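Local atomic coordinates of putative prolyl-tRNA synthetase (Leishmania major, PDB entry 5XIL), a protein that probably attaches L-proline to tRNA(Pro) at the expense of ATP, releasing AMP and diphosphate, as a class II aminoacyl-tRNA synthetase. Residues A[282-286]-A[287-291]; A[477-480]-A[481-485]; A[36-39]-A[40-44]. All coordinates share one frame; numbering follows the deposited sequence. Where two conformers were deposited one is given.

All three contacts are local turns of continuous chain that follow one another without nesting or crossing. Nearest the N terminus, contact 3 joins strand 37-38 to the start of helix 40-60, where the second subunit packs. Contact 1 comes next, a tight turn in the connection from helix 267-276 to strand 293-297. It touches contact 3 directly: Tyr44 CD2 lies 3.3 Å from Val288 O, and Trp41 CZ3 packs near Thr291; the centres of contacts 1 and 3 are about 13 Å apart. Contact 2, at the exit of strand 475-480 in the C-terminal zinc-binding part, stands apart on the opposite side of the chain's centre, its centre about 30 Å from that of contact 1.

Contact 1. Residues A[282-286]-A[287-291]; sequences MVMPP and RVAST
With CG turned opposite its own backbone N (chi1 -166°) and the chain folded back at chi2 (55°), the Met284 side chain bends over Ala289 and Val288, the far end of a single 3-10 turn built on Pro286 and Arg287. This turn lies in the buried connection between helix 267-276 and strand 293-297. Met284 CG approaches Ala289 CB to 3.5 Å, but methionine was deposited in two conformers, so the apparent tightness is doubtful. The Met284 and Val288 side chains cross at about a right angle, SD of the methionine lying 4.2 Å from Val288 CG2. The turn itself is closed by Val288 N, which donates to Pro285 O over 3.0 Å with an N-H angle of 157°. A second, weak bond of 3.3 Å runs from Ala289 N to Pro286 O, which also accepts from the side chain of Gln292. The Pro286 ring lies on Leu395 and Val398 of helix 387-412, while the extended Arg287 forms a salt bridge with Glu396 and a hydrogen bond to the carbonyl of Gln188. Val288 CG2, placed between its own backbone N and carbonyl carbon, rests 3.5 Å from Pro285 O and 4.1 Å from Pro285 CB.

Contact 2. Residues A[477-480]-A[481-485]; sequences LCIP and FEQPE
The exit of strand 475-480 in the C-terminal domain is fastened by a side-chain-to-backbone hydrogen bond, in which the Gln483 amide reaches back three residues to the carbonyl of Pro480. Gln483 NE2 donates to Pro480 O over 2.9 Å with an almost linear N-H (175°). The donor sits on a lone pair in the carbonyl plane, and the acceptor lies nearly in the plane of the glutamine amide, so the two flat groups meet with good directionality. A bend at chi2 (-83°) folds the glutamine back on itself and carries its nitrogen to the strand end, while CG also packs 3.7 Å from Pro480 O. The same NE2 comes within 3.8 Å of Ile479 CG2 and passes equally close to Pro480 CD, so two apolar carbons lie beside the amide nitrogen. At the other end of the amide, OE1 accepts from Trp505 N and, more weakly, from Thr504 OG1. With both ends engaged, the rotation of the amide is fixed and the loop is tied to strand 504-509. Pro480 CB approaches Glu482 O to 3.6 Å as the chain turns, and Phe481 extends over strands 195-198 and 210-218, touching Arg196 and Thr212. Earlier in the strand, the backbones of Leu477 and Cys478 both pair with Leu507 of strand 504-509, a classic beta bulge between strands of the C-terminal zinc-binding domain found in archaeal- and eukaryotic-type prolyl-tRNA synthetases.

Contact 3. Residues A[36-39]-A[40-44]; sequences YIIR and PWAYY
Ile38 ends strand 37-38 with its CB directed at the first turn of helix 40-60, whose sequence position is consistent with the motif 1 helix that class II synthetases use in dimerisation. From CB, the CG2 branch runs opposite the backbone N and meets the helix: it lies 3.6 Å from Tyr43 N, 3.8 Å from Ala42 CB and 4.0 Å from Tyr43 CB. The same methyl stands at the edge of the Tyr43 ring, near its plane, with CD1 of the tyrosine 4.2 Å away. The other branch starts at CG1, beside the backbone N (chi1 -54°), and its tip CD1 leads away from the helix; Ile38 also packs on Tyr66 of the second subunit. Arg39 follows as the N-cap residue, and its guanidinium group makes a cation-pi contact with Trp122 of the second subunit. Pro40, which has no N-H to donate, takes the first position of the helix. The first full helical bond comes from Tyr43 N, which donates to Arg39 O at 2.9 Å and 176°; Ala42 N adds a weak, bent bond to that oxygen at 3.2 Å.

Contact 1. Residues A[282-286]-A[287-291]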
ATOM      1  N   MET A 282      -9.766 -17.263  17.443  1.00 15.47           N
ATOM      2  CA  MET A 282     -10.033 -16.650  16.119  1.00 14.12           C
ATOM      3  C   MET A 282     -10.339 -17.718  15.033  1.00 13.78           C
ATOM      4  O   MET A 282      -9.958 -18.880  15.156  1.00 12.61           O
ATOM      5  CB  MET A 282      -8.834 -15.782  15.769  1.00 14.51           C
ATOM      6  CG  MET A 282      -8.979 -14.965  14.480  1.00 16.39           C
ATOM      7  SD  MET A 282     -10.539 -14.052  14.473  1.00 16.40           S
ATOM      8  CE  MET A 282     -10.731 -13.400  12.793  1.00 18.50           C
ATOM      9  N   VAL A 283     -11.109 -17.348  14.039  1.00 12.64           N
ATOM     10  CA  VAL A 283     -11.347 -18.116  12.859  1.00 12.22           C
ATOM     11  C   VAL A 283     -11.060 -17.125  11.708  1.00 13.68           C
ATOM     12  O   VAL A 283     -11.857 -16.196  11.493  1.00 13.57           O
ATOM     13  CB  VAL A 283     -12.794 -18.648  12.782  1.00 13.26           C
ATOM     14  CG1 VAL A 283     -13.052 -19.412  11.498  1.00 14.58           C
ATOM     15  CG2 VAL A 283     -13.144 -19.546  14.001  1.00 14.01           C
ATOM     16  N   MET A 284      -9.949 -17.280  10.999  1.00 11.84           N
ATOM     17  CA  MET A 284      -9.530 -16.301   9.999  0.61 11.25           C
ATOM     18  C   MET A 284     -10.209 -16.604   8.664  1.00 11.76           C
ATOM     19  O   MET A 284     -10.050 -17.708   8.129  1.00 12.49           O
ATOM     20  CB  MET A 284      -7.988 -16.290   9.912  0.61 11.72           C
ATOM     21  CG  MET A 284      -7.269 -15.149   9.196  0.61 11.49           C
ATOM     22  SD  MET A 284      -7.708 -13.519   9.834  0.61 11.53           S
ATOM     23  CE  MET A 284      -6.605 -13.253  11.199  0.61 12.29           C
ATOM     24  N   PRO A 285     -10.919 -15.623   8.095  1.00 11.40           N
ATOM     25  CA  PRO A 285     -11.369 -15.815   6.738  1.00 12.04           C
ATOM     26  C   PRO A 285     -10.145 -16.115   5.822  1.00 13.14           C
ATOM     27  O   PRO A 285      -9.117 -15.421   5.870  1.00 13.22           O
ATOM     28  CB  PRO A 285     -12.014 -14.448   6.383  1.00 11.42           C
ATOM     29  CG  PRO A 285     -12.377 -13.896   7.694  1.00 11.61           C
ATOM     30  CD  PRO A 285     -11.221 -14.244   8.554  1.00 11.85           C
ATOM     31  N   PRO A 286     -10.262 -17.124   4.959  1.00 12.14           N
ATOM     32  CA  PRO A 286      -9.071 -17.594   4.236  1.00 12.01           C
ATOM     33  C   PRO A 286      -8.439 -16.617   3.266  1.00 11.35           C
ATOM     34  O   PRO A 286      -7.222 -16.645   3.094  1.00 11.77           O
ATOM     35  CB  PRO A 286      -9.576 -18.844   3.486  1.00 13.15           C
ATOM     36  CG  PRO A 286     -11.022 -18.723   3.412  1.00 13.34           C
ATOM     37  CD  PRO A 286     -11.470 -17.916   4.649  1.00 12.41           C
ATOM     38  N   ARG A 287      -9.227 -15.711   2.686  1.00 10.95           N
ATOM     39  CA  ARG A 287      -8.684 -14.765   1.775  1.00 10.89           C
ATOM     40  C   ARG A 287      -7.841 -13.721   2.451  1.00 10.99           C
ATOM     41  O   ARG A 287      -7.059 -12.981   1.745  1.00 10.84           O
ATOM     42  CB  ARG A 287      -9.748 -14.151   0.848  1.00 11.49           C
ATOM     43  CG  ARG A 287     -10.480 -15.218   0.005  1.00 13.29           C
ATOM     44  CD  ARG A 287     -11.746 -14.639  -0.595  1.00 15.52           C
ATOM     45  NE  ARG A 287     -12.490 -15.627  -1.407  1.00 18.08           N
ATOM     46  CZ  ARG A 287     -13.636 -15.393  -1.983  1.00 21.62           C
ATOM     47  NH1 ARG A 287     -14.191 -14.204  -1.853  1.00 17.54           N
ATOM     48  NH2 ARG A 287     -14.228 -16.366  -2.705  1.00 23.75           N
ATOM     49  N   VAL A 288      -7.890 -13.612   3.794  1.00 10.14           N
ATOM     50  CA  VAL A 288      -7.003 -12.645   4.425  1.00 10.54           C
ATOM     51  C   VAL A 288      -6.127 -13.301   5.469  1.00 10.76           C
ATOM     52  O   VAL A 288      -5.562 -12.662   6.321  1.00 11.41           O
ATOM     53  CB  VAL A 288      -7.826 -11.453   5.052  1.00  9.92           C
ATOM     54  CG1 VAL A 288      -8.544 -10.672   3.995  1.00 10.07           C
ATOM     55  CG2 VAL A 288      -8.802 -11.940   6.136  1.00 10.02           C
ATOM     56  N   ALA A 289      -6.021 -14.610   5.408  1.00 10.83           N
ATOM     57  CA  ALA A 289      -5.197 -15.352   6.348  1.00 11.19           C
ATOM     58  C   ALA A 289      -3.728 -15.368   5.866  1.00 12.77           C
ATOM     59  O   ALA A 289      -3.451 -15.849   4.763  1.00 12.69           O
ATOM     60  CB  ALA A 289      -5.698 -16.787   6.556  1.00 10.32           C
ATOM     61  N   SER A 290      -2.847 -14.847   6.715  1.00 12.83           N
ATOM     62  CA  SER A 290      -1.462 -14.700   6.345  1.00 14.10           C
ATOM     63  C   SER A 290      -0.879 -16.098   6.072  1.00 13.05           C
ATOM     64  O   SER A 290      -0.078 -16.281   5.138  1.00 12.84           O
ATOM     65  CB  SER A 290      -0.703 -14.068   7.493  1.00 14.09           C
ATOM     66  OG  SER A 290       0.608 -13.928   7.087  1.00 17.05           O
ATOM     67  N   THR A 291      -1.218 -17.027   6.945  1.00 12.45           N
ATOM     68  CA  THR A 291      -1.054 -18.462   6.707  1.00 12.99           C
ATOM     69  C   THR A 291      -2.429 -19.075   6.526  1.00 13.20           C
ATOM     70  O   THR A 291      -3.261 -18.955   7.390  1.00 13.99           O
ATOM     71  CB  THR A 291      -0.284 -19.139   7.823  1.00 14.11           C
ATOM     72  OG1 THR A 291       1.008 -18.565   7.834  1.00 13.29           O
ATOM     73  CG2 THR A 291      -0.179 -20.680   7.629  1.00 13.22           C
TER

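Contact 2. Residues A[477-480]-A[481-485]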
ATOM      1  N   LEU A 477     -29.895   2.413  12.621  1.00 11.71           N
ATOM      2  CA  LEU A 477     -28.685   1.931  11.970  1.00 12.36           C
ATOM      3  C   LEU A 477     -28.685   2.351  10.474  1.00 11.61           C
ATOM      4  O   LEU A 477     -27.790   3.073  10.051  1.00 12.64           O
ATOM      5  CB  LEU A 477     -28.501   0.433  12.194  1.00 12.15           C
ATOM      6  CG  LEU A 477     -28.544  -0.022  13.651  1.00 13.77           C
ATOM      7  CD1 LEU A 477     -28.418  -1.540  13.643  1.00 15.04           C
ATOM      8  CD2 LEU A 477     -27.416   0.554  14.485  1.00 14.76           C
ATOM      9  N   CYS A 478     -29.723   2.016   9.720  1.00 12.08           N
ATOM     10  CA  CYS A 478     -29.879   2.510   8.365  1.00 12.31           C
ATOM     11  C   CYS A 478     -31.271   2.196   7.924  1.00 12.93           C
ATOM     12  O   CYS A 478     -31.951   1.318   8.512  1.00 12.43           O
ATOM     13  CB  CYS A 478     -28.900   1.900   7.350  1.00 14.23           C
ATOM     14  SG  CYS A 478     -29.179   0.171   7.020  1.00 15.92           S
ATOM     15  N   ILE A 479     -31.676   2.880   6.868  1.00 12.45           N
ATOM     16  CA  ILE A 479     -32.837   2.511   6.091  1.00 12.93           C
ATOM     17  C   ILE A 479     -32.284   1.587   4.999  1.00 13.18           C
ATOM     18  O   ILE A 479     -31.537   2.069   4.141  1.00 12.93           O
ATOM     19  CB  ILE A 479     -33.493   3.703   5.374  1.00 14.42           C
ATOM     20  CG1 ILE A 479     -33.867   4.705   6.414  1.00 15.96           C
ATOM     21  CG2 ILE A 479     -34.779   3.239   4.697  1.00 14.41           C
ATOM     22  CD1 ILE A 479     -33.637   6.118   6.029  1.00 21.23           C
ATOM     23  N   PRO A 480     -32.571   0.282   5.088  1.00 12.26           N
ATOM     24  CA  PRO A 480     -31.989  -0.659   4.120  1.00 13.91           C
ATOM     25  C   PRO A 480     -32.485  -0.438   2.701  1.00 14.88           C
ATOM     26  O   PRO A 480     -33.672  -0.191   2.504  1.00 15.70           O
ATOM     27  CB  PRO A 480     -32.430  -2.025   4.633  1.00 14.07           C
ATOM     28  CG  PRO A 480     -32.914  -1.831   5.967  1.00 14.60           C
ATOM     29  CD  PRO A 480     -33.302  -0.412   6.167  1.00 13.39           C
ATOM     30  N   PHE A 481     -31.587  -0.528   1.728  1.00 14.98           N
ATOM     31  CA  PHE A 481     -31.972  -0.414   0.342  1.00 16.63           C
ATOM     32  C   PHE A 481     -32.854  -1.608  -0.033  1.00 18.56           C
ATOM     33  O   PHE A 481     -33.760  -1.458  -0.809  1.00 20.03           O
ATOM     34  CB  PHE A 481     -30.736  -0.340  -0.575  1.00 16.79           C
ATOM     35  CG  PHE A 481     -29.899   0.903  -0.392  1.00 16.91           C
ATOM     36  CD1 PHE A 481     -30.483   2.119  -0.217  1.00 19.26           C
ATOM     37  CD2 PHE A 481     -28.539   0.862  -0.508  1.00 16.85           C
ATOM     38  CE1 PHE A 481     -29.761   3.267  -0.030  1.00 18.78           C
ATOM     39  CE2 PHE A 481     -27.777   2.017  -0.353  1.00 18.05           C
ATOM     40  CZ  PHE A 481     -28.387   3.221  -0.099  1.00 18.87           C
ATOM     41  N   GLU A 482     -32.606  -2.769   0.560  1.00 20.06           N
ATOM     42  CA  GLU A 482     -33.423  -3.957   0.328  0.55 21.74           C
ATOM     43  C   GLU A 482     -34.508  -3.950   1.386  1.00 19.84           C
ATOM     44  O   GLU A 482     -34.221  -4.284   2.522  1.00 20.61           O
ATOM     45  CB  GLU A 482     -32.557  -5.226   0.442  0.55 23.08           C
ATOM     46  CG  GLU A 482     -33.313  -6.535   0.185  0.55 27.36           C
ATOM     47  CD  GLU A 482     -32.378  -7.698  -0.141  0.55 28.53           C
ATOM     48  OE1 GLU A 482     -31.468  -8.009   0.659  0.55 32.37           O
ATOM     49  OE2 GLU A 482     -32.538  -8.272  -1.238  0.55 33.61           O
ATOM     50  N   GLN A 483     -35.717  -3.520   1.024  1.00 16.96           N
ATOM     51  CA  GLN A 483     -36.847  -3.482   1.919  1.00 16.75           C
ATOM     52  C   GLN A 483     -37.653  -4.785   1.886  1.00 19.79           C
ATOM     53  O   GLN A 483     -37.643  -5.455   0.892  1.00 19.66           O
ATOM     54  CB  GLN A 483     -37.786  -2.343   1.522  1.00 17.25           C
ATOM     55  CG  GLN A 483     -37.218  -0.979   1.744  1.00 16.47           C
ATOM     56  CD  GLN A 483     -37.375  -0.508   3.145  1.00 15.11           C
ATOM     57  OE1 GLN A 483     -38.482  -0.436   3.660  1.00 16.52           O
ATOM     58  NE2 GLN A 483     -36.273  -0.130   3.785  1.00 13.43           N
ATOM     59  N   PRO A 484     -38.278  -5.155   2.983  1.00 23.11           N
ATOM     60  CA  PRO A 484     -39.230  -6.292   3.021  1.00 26.31           C
ATOM     61  C   PRO A 484     -40.274  -6.224   1.922  1.00 28.20           C
ATOM     62  O   PRO A 484     -40.678  -5.143   1.529  1.00 28.85           O
ATOM     63  CB  PRO A 484     -39.965  -6.081   4.343  1.00 23.76           C
ATOM     64  CG  PRO A 484     -39.015  -5.334   5.182  1.00 25.19           C
ATOM     65  CD  PRO A 484     -38.218  -4.445   4.272  1.00 22.24           C
ATOM     66  N   GLU A 485     -40.759  -7.372   1.462  1.00 32.36           N
ATOM     67  CA  GLU A 485     -41.974  -7.401   0.638  1.00 36.13           C
ATOM     68  C   GLU A 485     -43.154  -6.802   1.383  1.00 31.14           C
ATOM     69  O   GLU A 485     -43.908  -6.029   0.800  1.00 31.28           O
ATOM     70  CB  GLU A 485     -42.302  -8.833   0.234  1.00 43.48           C
ATOM     71  CG  GLU A 485     -41.327  -9.350  -0.809  1.00 50.46           C
ATOM     72  CD  GLU A 485     -41.817  -9.097  -2.223  1.00 61.11           C
ATOM     73  OE1 GLU A 485     -42.289  -7.949  -2.513  1.00 61.96           O
ATOM     74  OE2 GLU A 485     -41.740 -10.069  -3.031  1.00 67.50           O
TER

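Contact 3. Residues A[36-39]-A[40-44]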
ATOM      1  N   TYR A  36      -1.828   0.622  20.125  1.00 37.63           N
ATOM      2  CA  TYR A  36      -1.508  -0.803  20.091  1.00 33.47           C
ATOM      3  C   TYR A  36      -0.500  -0.948  18.969  1.00 28.37           C
ATOM      4  O   TYR A  36      -0.582  -0.211  18.005  1.00 26.20           O
ATOM      5  CB  TYR A  36      -2.817  -1.580  19.712  1.00 35.77           C
ATOM      6  N   ILE A  37       0.417  -1.907  19.069  1.00 26.29           N
ATOM      7  CA  ILE A  37       1.137  -2.422  17.891  1.00 21.36           C
ATOM      8  C   ILE A  37       0.263  -3.454  17.160  1.00 18.23           C
ATOM      9  O   ILE A  37      -0.276  -4.359  17.793  1.00 19.75           O
ATOM     10  CB  ILE A  37       2.398  -3.100  18.336  1.00 21.43           C
ATOM     11  CG1 ILE A  37       3.348  -2.065  18.920  1.00 26.21           C
ATOM     12  CG2 ILE A  37       3.168  -3.744  17.202  1.00 20.81           C
ATOM     13  CD1 ILE A  37       4.406  -2.720  19.781  1.00 29.20           C
ATOM     14  N   ILE A  38       0.121  -3.291  15.862  1.00 16.42           N
ATOM     15  CA  ILE A  38      -0.583  -4.254  15.047  1.00 15.07           C
ATOM     16  C   ILE A  38       0.444  -5.243  14.478  1.00 14.63           C
ATOM     17  O   ILE A  38       1.209  -4.916  13.606  1.00 14.41           O
ATOM     18  CB  ILE A  38      -1.418  -3.593  13.940  1.00 14.99           C
ATOM     19  CG1 ILE A  38      -2.353  -2.555  14.574  1.00 16.99           C
ATOM     20  CG2 ILE A  38      -2.267  -4.678  13.251  1.00 14.56           C
ATOM     21  CD1 ILE A  38      -3.137  -1.680  13.603  1.00 19.09           C
ATOM     22  N   ARG A  39       0.477  -6.473  15.025  1.00 12.57           N
ATOM     23  CA  ARG A  39       1.370  -7.471  14.600  1.00 13.02           C
ATOM     24  C   ARG A  39       0.927  -8.101  13.255  1.00 11.89           C
ATOM     25  O   ARG A  39      -0.209  -7.891  12.815  1.00 12.24           O
ATOM     26  CB  ARG A  39       1.441  -8.535  15.690  1.00 14.30           C
ATOM     27  CG  ARG A  39       1.893  -7.972  17.032  1.00 16.19           C
ATOM     28  CD  ARG A  39       2.139  -9.096  18.070  1.00 18.16           C
ATOM     29  NE  ARG A  39       3.334  -9.838  17.682  1.00 19.24           N
ATOM     30  CZ  ARG A  39       3.789 -10.897  18.340  1.00 23.77           C
ATOM     31  NH1 ARG A  39       3.175 -11.345  19.390  1.00 26.03           N
ATOM     32  NH2 ARG A  39       4.893 -11.485  17.957  1.00 27.96           N
ATOM     33  N   PRO A  40       1.826  -8.849  12.586  1.00 12.08           N
ATOM     34  CA  PRO A  40       1.497  -9.334  11.244  1.00 11.83           C
ATOM     35  C   PRO A  40       0.254 -10.140  11.098  1.00 11.93           C
ATOM     36  O   PRO A  40      -0.339 -10.031  10.035  1.00 11.75           O
ATOM     37  CB  PRO A  40       2.696 -10.214  10.870  1.00 12.50           C
ATOM     38  CG  PRO A  40       3.779  -9.551  11.639  1.00 12.76           C
ATOM     39  CD  PRO A  40       3.223  -9.148  12.921  1.00 11.71           C
ATOM     40  N   TRP A  41      -0.150 -10.938  12.084  1.00 11.64           N
ATOM     41  CA  TRP A  41      -1.308 -11.754  11.849  1.00 12.72           C
ATOM     42  C   TRP A  41      -2.557 -10.939  11.559  1.00 12.43           C
ATOM     43  O   TRP A  41      -3.445 -11.336  10.755  1.00 13.03           O
ATOM     44  CB  TRP A  41      -1.522 -12.689  13.021  1.00 13.16           C
ATOM     45  CG  TRP A  41      -2.493 -13.796  12.810  1.00 14.37           C
ATOM     46  CD1 TRP A  41      -3.704 -13.976  13.453  1.00 14.04           C
ATOM     47  CD2 TRP A  41      -2.342 -14.915  11.906  1.00 13.74           C
ATOM     48  NE1 TRP A  41      -4.298 -15.125  12.988  1.00 14.01           N
ATOM     49  CE2 TRP A  41      -3.502 -15.703  12.034  1.00 14.76           C
ATOM     50  CE3 TRP A  41      -1.338 -15.319  11.010  1.00 15.72           C
ATOM     51  CZ2 TRP A  41      -3.686 -16.894  11.294  1.00 16.16           C
ATOM     52  CZ3 TRP A  41      -1.515 -16.516  10.290  1.00 17.97           C
ATOM     53  CH2 TRP A  41      -2.695 -17.262  10.412  1.00 16.35           C
ATOM     54  N   ALA A  42      -2.668  -9.820  12.265  1.00 11.01           N
ATOM     55  CA  ALA A  42      -3.700  -8.858  11.986  1.00 11.77           C
ATOM     56  C   ALA A  42      -3.391  -7.881  10.829  1.00 10.74           C
ATOM     57  O   ALA A  42      -4.246  -7.578   9.988  1.00  9.99           O
ATOM     58  CB  ALA A  42      -4.030  -8.089  13.229  1.00 11.96           C
ATOM     59  N   TYR A  43      -2.184  -7.319  10.815  1.00 11.44           N
ATOM     60  CA  TYR A  43      -1.796  -6.397   9.752  1.00 11.41           C
ATOM     61  C   TYR A  43      -1.964  -6.937   8.319  1.00 11.19           C
ATOM     62  O   TYR A  43      -2.349  -6.196   7.421  1.00  9.96           O
ATOM     63  CB  TYR A  43      -0.360  -5.846   9.944  1.00 12.86           C
ATOM     64  CG  TYR A  43      -0.177  -4.580   9.128  1.00 14.16           C
ATOM     65  CD1 TYR A  43      -0.667  -3.348   9.603  1.00 15.79           C
ATOM     66  CD2 TYR A  43       0.311  -4.616   7.826  1.00 16.21           C
ATOM     67  CE1 TYR A  43      -0.551  -2.193   8.832  1.00 16.23           C
ATOM     68  CE2 TYR A  43       0.431  -3.448   7.057  1.00 17.50           C
ATOM     69  CZ  TYR A  43      -0.005  -2.251   7.603  1.00 18.53           C
ATOM     70  OH  TYR A  43       0.035  -1.118   6.861  1.00 20.39           O
ATOM     71  N   TYR A  44      -1.677  -8.218   8.114  1.00 10.29           N
ATOM     72  CA  TYR A  44      -1.843  -8.862   6.801  1.00 11.45           C
ATOM     73  C   TYR A  44      -3.236  -8.618   6.304  1.00 10.36           C
ATOM     74  O   TYR A  44      -3.463  -8.410   5.094  1.00 11.69           O
ATOM     75  CB  TYR A  44      -1.603 -10.355   6.852  1.00 11.87           C
ATOM     76  CG  TYR A  44      -1.608 -10.961   5.519  1.00 12.53           C
ATOM     77  CD1 TYR A  44      -0.485 -10.860   4.710  1.00 14.56           C
ATOM     78  CD2 TYR A  44      -2.716 -11.667   5.050  1.00 11.94           C
ATOM     79  CE1 TYR A  44      -0.487 -11.415   3.420  1.00 15.23           C
ATOM     80  CE2 TYR A  44      -2.758 -12.214   3.779  1.00 13.05           C
ATOM     81  CZ  TYR A  44      -1.640 -12.080   2.964  1.00 14.83           C
ATOM     82  OH  TYR A  44      -1.642 -12.616   1.730  1.00 15.49           O
TER